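Local coordinates for regulatory protein ASNC (Escherichia coli, PDB 2CG4) that activates transcription of asnA, regulates its own gene and represses gidA expression post-transcriptionally, as an asparagine-binding member of the Lrp/AsnC family, at the interface of chains A and B and the interface of chains A and C. Coordinates in Å, arbitrary orientation; residue numbers count along the deposited sequence, not the author numbering. Chains: chain A/B/C, Regulatory protein ASNC.

Contact 1: the interface of chains A and B. Residues chain A 51-54, 56; chain B 57-60.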
ATOM      1  N   ILE A  51      19.377 -35.611   0.649  1.00 39.44           N
ATOM      2  CA  ILE A  51      18.153 -35.534   1.446  1.00 38.87           C
ATOM      3  C   ILE A  51      18.482 -35.309   2.924  1.00 40.22           C
ATOM      4  O   ILE A  51      17.994 -34.356   3.550  1.00 39.93           O
ATOM      5  CB  ILE A  51      17.309 -36.829   1.310  1.00 37.86           C
ATOM      6  CG1 ILE A  51      16.537 -36.839  -0.010  1.00 38.18           C
ATOM      7  CG2 ILE A  51      16.348 -36.973   2.467  1.00 34.55           C
ATOM      8  CD1 ILE A  51      16.276 -38.227  -0.560  1.00 36.61           C
ATOM      9  N   ILE A  52      19.296 -36.209   3.472  1.00 39.97           N
ATOM     10  CA  ILE A  52      19.863 -36.054   4.801  1.00 39.50           C
ATOM     11  C   ILE A  52      21.129 -35.211   4.703  1.00 39.41           C
ATOM     12  O   ILE A  52      22.084 -35.610   4.040  1.00 37.60           O
ATOM     13  CB  ILE A  52      20.189 -37.431   5.417  1.00 40.13           C
ATOM     14  CG1 ILE A  52      18.907 -38.255   5.576  1.00 40.58           C
ATOM     15  CG2 ILE A  52      20.935 -37.281   6.745  1.00 39.29           C
ATOM     16  CD1 ILE A  52      19.089 -39.534   6.375  1.00 39.86           C
ATOM     17  N   THR A  53      21.126 -34.046   5.360  1.00 40.10           N
ATOM     18  CA  THR A  53      22.195 -33.054   5.200  1.00 41.44           C
ATOM     19  C   THR A  53      23.236 -33.104   6.316  1.00 42.18           C
ATOM     20  O   THR A  53      24.315 -32.513   6.196  1.00 43.63           O
ATOM     21  CB  THR A  53      21.649 -31.602   5.107  1.00 42.17           C
ATOM     22  OG1 THR A  53      20.933 -31.272   6.303  1.00 40.95           O
ATOM     23  CG2 THR A  53      20.736 -31.425   3.883  1.00 42.08           C
ATOM     24  N   GLY A  54      22.910 -33.800   7.399  1.00 41.83           N
ATOM     25  CA  GLY A  54      23.769 -33.834   8.575  1.00 41.46           C
ATOM     26  C   GLY A  54      23.014 -34.286   9.810  1.00 41.05           C
ATOM     27  O   GLY A  54      21.782 -34.305   9.824  1.00 39.86           O
ATOM     28  N   ARG A  56      22.951 -32.951  13.759  1.00 40.26           N
ATOM     29  CA  ARG A  56      23.383 -31.786  14.531  1.00 40.42           C
ATOM     30  C   ARG A  56      22.507 -31.626  15.769  1.00 39.18           C
ATOM     31  O   ARG A  56      21.360 -32.059  15.765  1.00 38.71           O
ATOM     32  CB  ARG A  56      23.322 -30.525  13.668  1.00 39.68           C
ATOM     33  CG  ARG A  56      23.811 -30.730  12.239  1.00 40.86           C
ATOM     34  CD  ARG A  56      23.778 -29.434  11.443  1.00 42.43           C
ATOM     35  NE  ARG A  56      24.596 -29.501  10.232  1.00 44.97           N
ATOM     36  CZ  ARG A  56      24.188 -30.042   9.088  1.00 44.60           C
ATOM     37  NH1 ARG A  56      22.974 -30.574   9.004  1.00 46.18           N
ATOM     38  NH2 ARG A  56      24.988 -30.058   8.033  1.00 39.74           N
TER
ATOM     39  N   ILE B  57      18.820 -35.365  12.779  1.00 37.87           N
ATOM     40  CA  ILE B  57      19.326 -35.204  11.421  1.00 36.83           C
ATOM     41  C   ILE B  57      18.584 -34.065  10.752  1.00 37.04           C
ATOM     42  O   ILE B  57      17.375 -33.887  10.953  1.00 36.93           O
ATOM     43  CB  ILE B  57      19.212 -36.493  10.546  1.00 36.56           C
ATOM     44  CG1 ILE B  57      17.769 -36.727  10.096  1.00 38.32           C
ATOM     45  CG2 ILE B  57      19.775 -37.718  11.274  1.00 35.37           C
ATOM     46  CD1 ILE B  57      17.644 -37.091   8.633  1.00 39.93           C
ATOM     47  N   ASP B  58      19.318 -33.281   9.967  1.00 37.39           N
ATOM     48  CA  ASP B  58      18.701 -32.257   9.145  1.00 36.98           C
ATOM     49  C   ASP B  58      18.347 -32.800   7.769  1.00 36.83           C
ATOM     50  O   ASP B  58      19.044 -33.645   7.211  1.00 36.31           O
ATOM     51  CB  ASP B  58      19.598 -31.023   9.042  1.00 37.63           C
ATOM     52  CG  ASP B  58      19.713 -30.272  10.361  1.00 38.72           C
ATOM     53  OD1 ASP B  58      20.758 -29.635  10.592  1.00 43.85           O
ATOM     54  OD2 ASP B  58      18.763 -30.323  11.174  1.00 41.88           O
ATOM     55  N   VAL B  59      17.239 -32.312   7.238  1.00 37.49           N
ATOM     56  CA  VAL B  59      16.680 -32.826   6.008  1.00 37.68           C
ATOM     57  C   VAL B  59      16.541 -31.664   5.034  1.00 37.41           C
ATOM     58  O   VAL B  59      16.310 -30.527   5.445  1.00 38.65           O
ATOM     59  CB  VAL B  59      15.310 -33.496   6.274  1.00 37.95           C
ATOM     60  CG1 VAL B  59      14.302 -33.126   5.205  1.00 36.92           C
ATOM     61  CG2 VAL B  59      15.461 -35.011   6.384  1.00 37.50           C
ATOM     62  N   SER B  60      16.705 -31.938   3.751  1.00 37.09           N
ATOM     63  CA  SER B  60      16.478 -30.918   2.738  1.00 38.28           C
ATOM     64  C   SER B  60      15.130 -31.123   2.069  1.00 38.49           C
ATOM     65  O   SER B  60      14.931 -32.126   1.391  1.00 40.22           O
ATOM     66  CB  SER B  60      17.591 -30.936   1.687  1.00 37.65           C
ATOM     67  OG  SER B  60      17.108 -30.456   0.448  1.00 36.33           O
TER

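Contact 2: the interface of chains A and C. Residues chain A 77-80; chain C 77, 131, 133-134.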
ATOM      1  N   LYS A  77      17.642  -0.271  -5.197  1.00 30.04           N
ATOM      2  CA  LYS A  77      17.479   0.944  -5.976  1.00 30.75           C
ATOM      3  C   LYS A  77      17.138   0.559  -7.388  1.00 30.58           C
ATOM      4  O   LYS A  77      16.457   1.294  -8.105  1.00 31.36           O
ATOM      5  CB  LYS A  77      18.759   1.777  -5.952  1.00 32.41           C
ATOM      6  CG  LYS A  77      18.951   2.564  -4.660  1.00 35.36           C
ATOM      7  CD  LYS A  77      20.399   2.949  -4.481  1.00 38.54           C
ATOM      8  CE  LYS A  77      20.599   3.674  -3.177  1.00 41.73           C
ATOM      9  NZ  LYS A  77      22.047   3.945  -2.930  1.00 43.97           N
ATOM     10  N   SER A  78      17.618  -0.613  -7.776  1.00 30.89           N
ATOM     11  CA  SER A  78      17.290  -1.200  -9.059  1.00 31.69           C
ATOM     12  C   SER A  78      17.441  -2.717  -8.948  1.00 31.67           C
ATOM     13  O   SER A  78      18.246  -3.213  -8.163  1.00 31.95           O
ATOM     14  CB  SER A  78      18.198  -0.615 -10.151  1.00 33.24           C
ATOM     15  OG  SER A  78      19.378  -1.378 -10.333  1.00 34.31           O
ATOM     16  N   ALA A  79      16.647  -3.451  -9.719  1.00 33.26           N
ATOM     17  CA  ALA A  79      16.403  -4.872  -9.448  1.00 33.31           C
ATOM     18  C   ALA A  79      17.589  -5.739  -9.818  1.00 34.07           C
ATOM     19  O   ALA A  79      17.814  -6.790  -9.202  1.00 33.66           O
ATOM     20  CB  ALA A  79      15.168  -5.342 -10.181  1.00 32.89           C
ATOM     21  N   LYS A  80      18.343  -5.302 -10.828  1.00 35.60           N
ATOM     22  CA  LYS A  80      19.552  -6.018 -11.255  1.00 37.90           C
ATOM     23  C   LYS A  80      20.579  -6.118 -10.130  1.00 37.92           C
ATOM     24  O   LYS A  80      21.587  -6.810 -10.261  1.00 39.54           O
ATOM     25  CB  LYS A  80      20.181  -5.354 -12.485  1.00 38.25           C
ATOM     26  CG  LYS A  80      20.488  -3.885 -12.298  1.00 40.05           C
ATOM     27  CD  LYS A  80      21.681  -3.458 -13.118  1.00 46.99           C
ATOM     28  CE  LYS A  80      22.280  -2.173 -12.563  1.00 50.87           C
ATOM     29  NZ  LYS A  80      21.333  -1.023 -12.660  1.00 52.94           N
TER
ATOM     30  N   LYS C  77      12.345   3.176 -13.260  1.00 30.04           N
ATOM     31  CA  LYS C  77      13.074   4.112 -12.421  1.00 30.75           C
ATOM     32  C   LYS C  77      12.548   5.494 -12.687  1.00 30.58           C
ATOM     33  O   LYS C  77      12.572   6.366 -11.816  1.00 31.36           O
ATOM     34  CB  LYS C  77      14.571   4.051 -12.719  1.00 32.41           C
ATOM     35  CG  LYS C  77      15.271   2.853 -12.087  1.00 35.36           C
ATOM     36  CD  LYS C  77      16.574   2.566 -12.790  1.00 38.54           C
ATOM     37  CE  LYS C  77      17.237   1.348 -12.206  1.00 41.73           C
ATOM     38  NZ  LYS C  77      18.462   0.979 -12.977  1.00 43.97           N
ATOM     39  N   ASP C 131      17.571  -2.580 -17.776  1.00 34.77           N
ATOM     40  CA  ASP C 131      18.241  -1.589 -16.949  1.00 34.45           C
ATOM     41  C   ASP C 131      17.316  -0.470 -16.458  1.00 33.19           C
ATOM     42  O   ASP C 131      17.557   0.106 -15.401  1.00 32.23           O
ATOM     43  CB  ASP C 131      19.434  -1.012 -17.728  1.00 36.37           C
ATOM     44  CG  ASP C 131      19.812   0.365 -17.265  1.00 40.46           C
ATOM     45  OD1 ASP C 131      20.568   0.463 -16.270  1.00 48.25           O
ATOM     46  OD2 ASP C 131      19.346   1.350 -17.887  1.00 46.54           O
ATOM     47  N   ILE C 133      14.479  -0.923 -15.213  1.00 33.11           N
ATOM     48  CA  ILE C 133      13.526  -1.521 -14.282  1.00 32.99           C
ATOM     49  C   ILE C 133      14.030  -1.371 -12.848  1.00 33.54           C
ATOM     50  O   ILE C 133      15.160  -1.757 -12.526  1.00 33.83           O
ATOM     51  CB  ILE C 133      13.258  -3.006 -14.636  1.00 32.23           C
ATOM     52  CG1 ILE C 133      12.230  -3.099 -15.764  1.00 31.75           C
ATOM     53  CG2 ILE C 133      12.785  -3.777 -13.438  1.00 33.42           C
ATOM     54  CD1 ILE C 133      12.219  -4.432 -16.494  1.00 25.26           C
ATOM     55  N   GLN C 134      13.200  -0.785 -11.993  1.00 33.47           N
ATOM     56  CA  GLN C 134      13.569  -0.610 -10.596  1.00 34.30           C
ATOM     57  C   GLN C 134      13.081  -1.787  -9.761  1.00 33.60           C
ATOM     58  O   GLN C 134      13.838  -2.343  -8.964  1.00 34.63           O
ATOM     59  CB  GLN C 134      13.052   0.725 -10.038  1.00 34.28           C
ATOM     60  CG  GLN C 134      12.163   0.585  -8.821  1.00 37.92           C
ATOM     61  CD  GLN C 134      12.172   1.811  -7.929  1.00 44.44           C
ATOM     62  OE1 GLN C 134      12.587   1.729  -6.767  1.00 52.40           O
ATOM     63  NE2 GLN C 134      11.702   2.954  -8.453  1.00 40.08           N
TER

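Contact 1: the interface of chains A and B
A:Arg56 reaches across to the carboxylate of B:Asp58, and its side chain can be followed out from the backbone. A:Arg56 CB already lies near B:Asp58 OD1, at 4.1 Å. CG stands beside the backbone N and anti to the carbonyl carbon (chi1 -41°), and the chain then runs extended to NE. A:Arg56 CG passes B:Asp58 OD1 at 3.6 Å; the approach of CD to that oxygen is doubtfully short. At the tip, NH1 donates to it, A:Arg56 NH1 to B:Asp58 OD1 being 2.9 Å, a salt bridge as well as a hydrogen bond. The guanidinium and carboxylate are nearly coplanar, and NH1 meets OD1 on its anti side, about 20° out of the carboxylate plane. The other tip nitrogen, A:Arg56 NH2, turns back within chain A and gives a hydrogen bond to the carbonyl O of A:Thr53 at 3.1 Å, approaching from above the carbonyl plane. NH1 bound to chain B and NH2 to chain A should limit rotation of the guanidinium.

B:Asp58 also works through its backbone. B:Asp58 O accepts from A:Thr53 N at 2.8 Å, in a nearly straight bond (174° at H), and the A:Thr53 hydroxyl OG1 adds a weak second contact to that O. B:Asp58 N donates to A:Gly54 O at 2.7 Å, and B:Ser60 N to A:Ile51 O at 2.7 Å. Beyond this polar strip, B:Ile57 CD1 nestles against A:Ile52, nearest its CG1 at 3.5 Å.

Strand 52-59 of each chain thus pairs antiparallel with its twin about a two-fold axis, shortly after helix 36-49, the recognition helix of the helix-turn-helix motif, and so probably helps to tie together the N-terminal DNA-binding parts.

Contact 2: the interface of chains A and C
C:Lys77 sets CG anti to its carbonyl carbon (chi1 -78°) and runs out fully extended, while A:Lys80 puts CG between its backbone N and carbonyl carbon (chi1 55°) and bends at its last torsion. The two side chains cross at about a right angle, leaving A:Lys80 NZ and C:Lys77 NZ 3.5 Å apart. If both amines carry a proton they would be expected to repel, and C:Asp131 may offset this. The carboxylate oxygen C:Asp131 OD1 lies 4.0 Å from A:Lys80 NZ across the interface, a long salt bridge, and 3.9 Å from C:Lys77 NZ within chain C.

Each amine has a firmer partner on its own side. C:Lys77 NZ gives a hydrogen bond to the backbone O of C:Asp131 at 2.7 Å, coming in nearly along the C=O axis, and A:Lys80 NZ gives one to A:Ser78 OG at 3.1 Å. The aspartate therefore steadies C:Lys77 through its main chain and faces both amines with its side chain.

Next to this charged cluster, the backbone of A:Ser78 packs over that of C:Gln134, their CA atoms 4.1 Å apart, and CB of A:Ala79 rests against C:Gln134 O.

In chain A the patch runs from the end of strand 68-76 into the short 3-10 helix 79-81; in chain C it takes in C:Lys77, just after strand 68-76, C:Asp131 in the loop between helix 116-127 and strand 133-140, and the start of that strand, all within the ligand-binding domain.

About 37 Å separates the centres of contact 1 and contact 2, and they have no residue in common. Contact 1 draws on strand 52-59 of both partners, shortly after the helix-turn-helix motif, whereas contact 2 uses the turn after strand 68-76, the 3-10 helix 79-81, the loop between helix 116-127 and strand 133-140, and the start of that strand, within the range of the ligand-binding domain. Chain A can therefore hold B and C at once, through separate surfaces. The two-fold contact 1 fits a dimer that pairs DNA-binding parts; contact 2, lacking exact two-fold symmetry, plausibly helps join such dimers in the deposited eight-chain assembly.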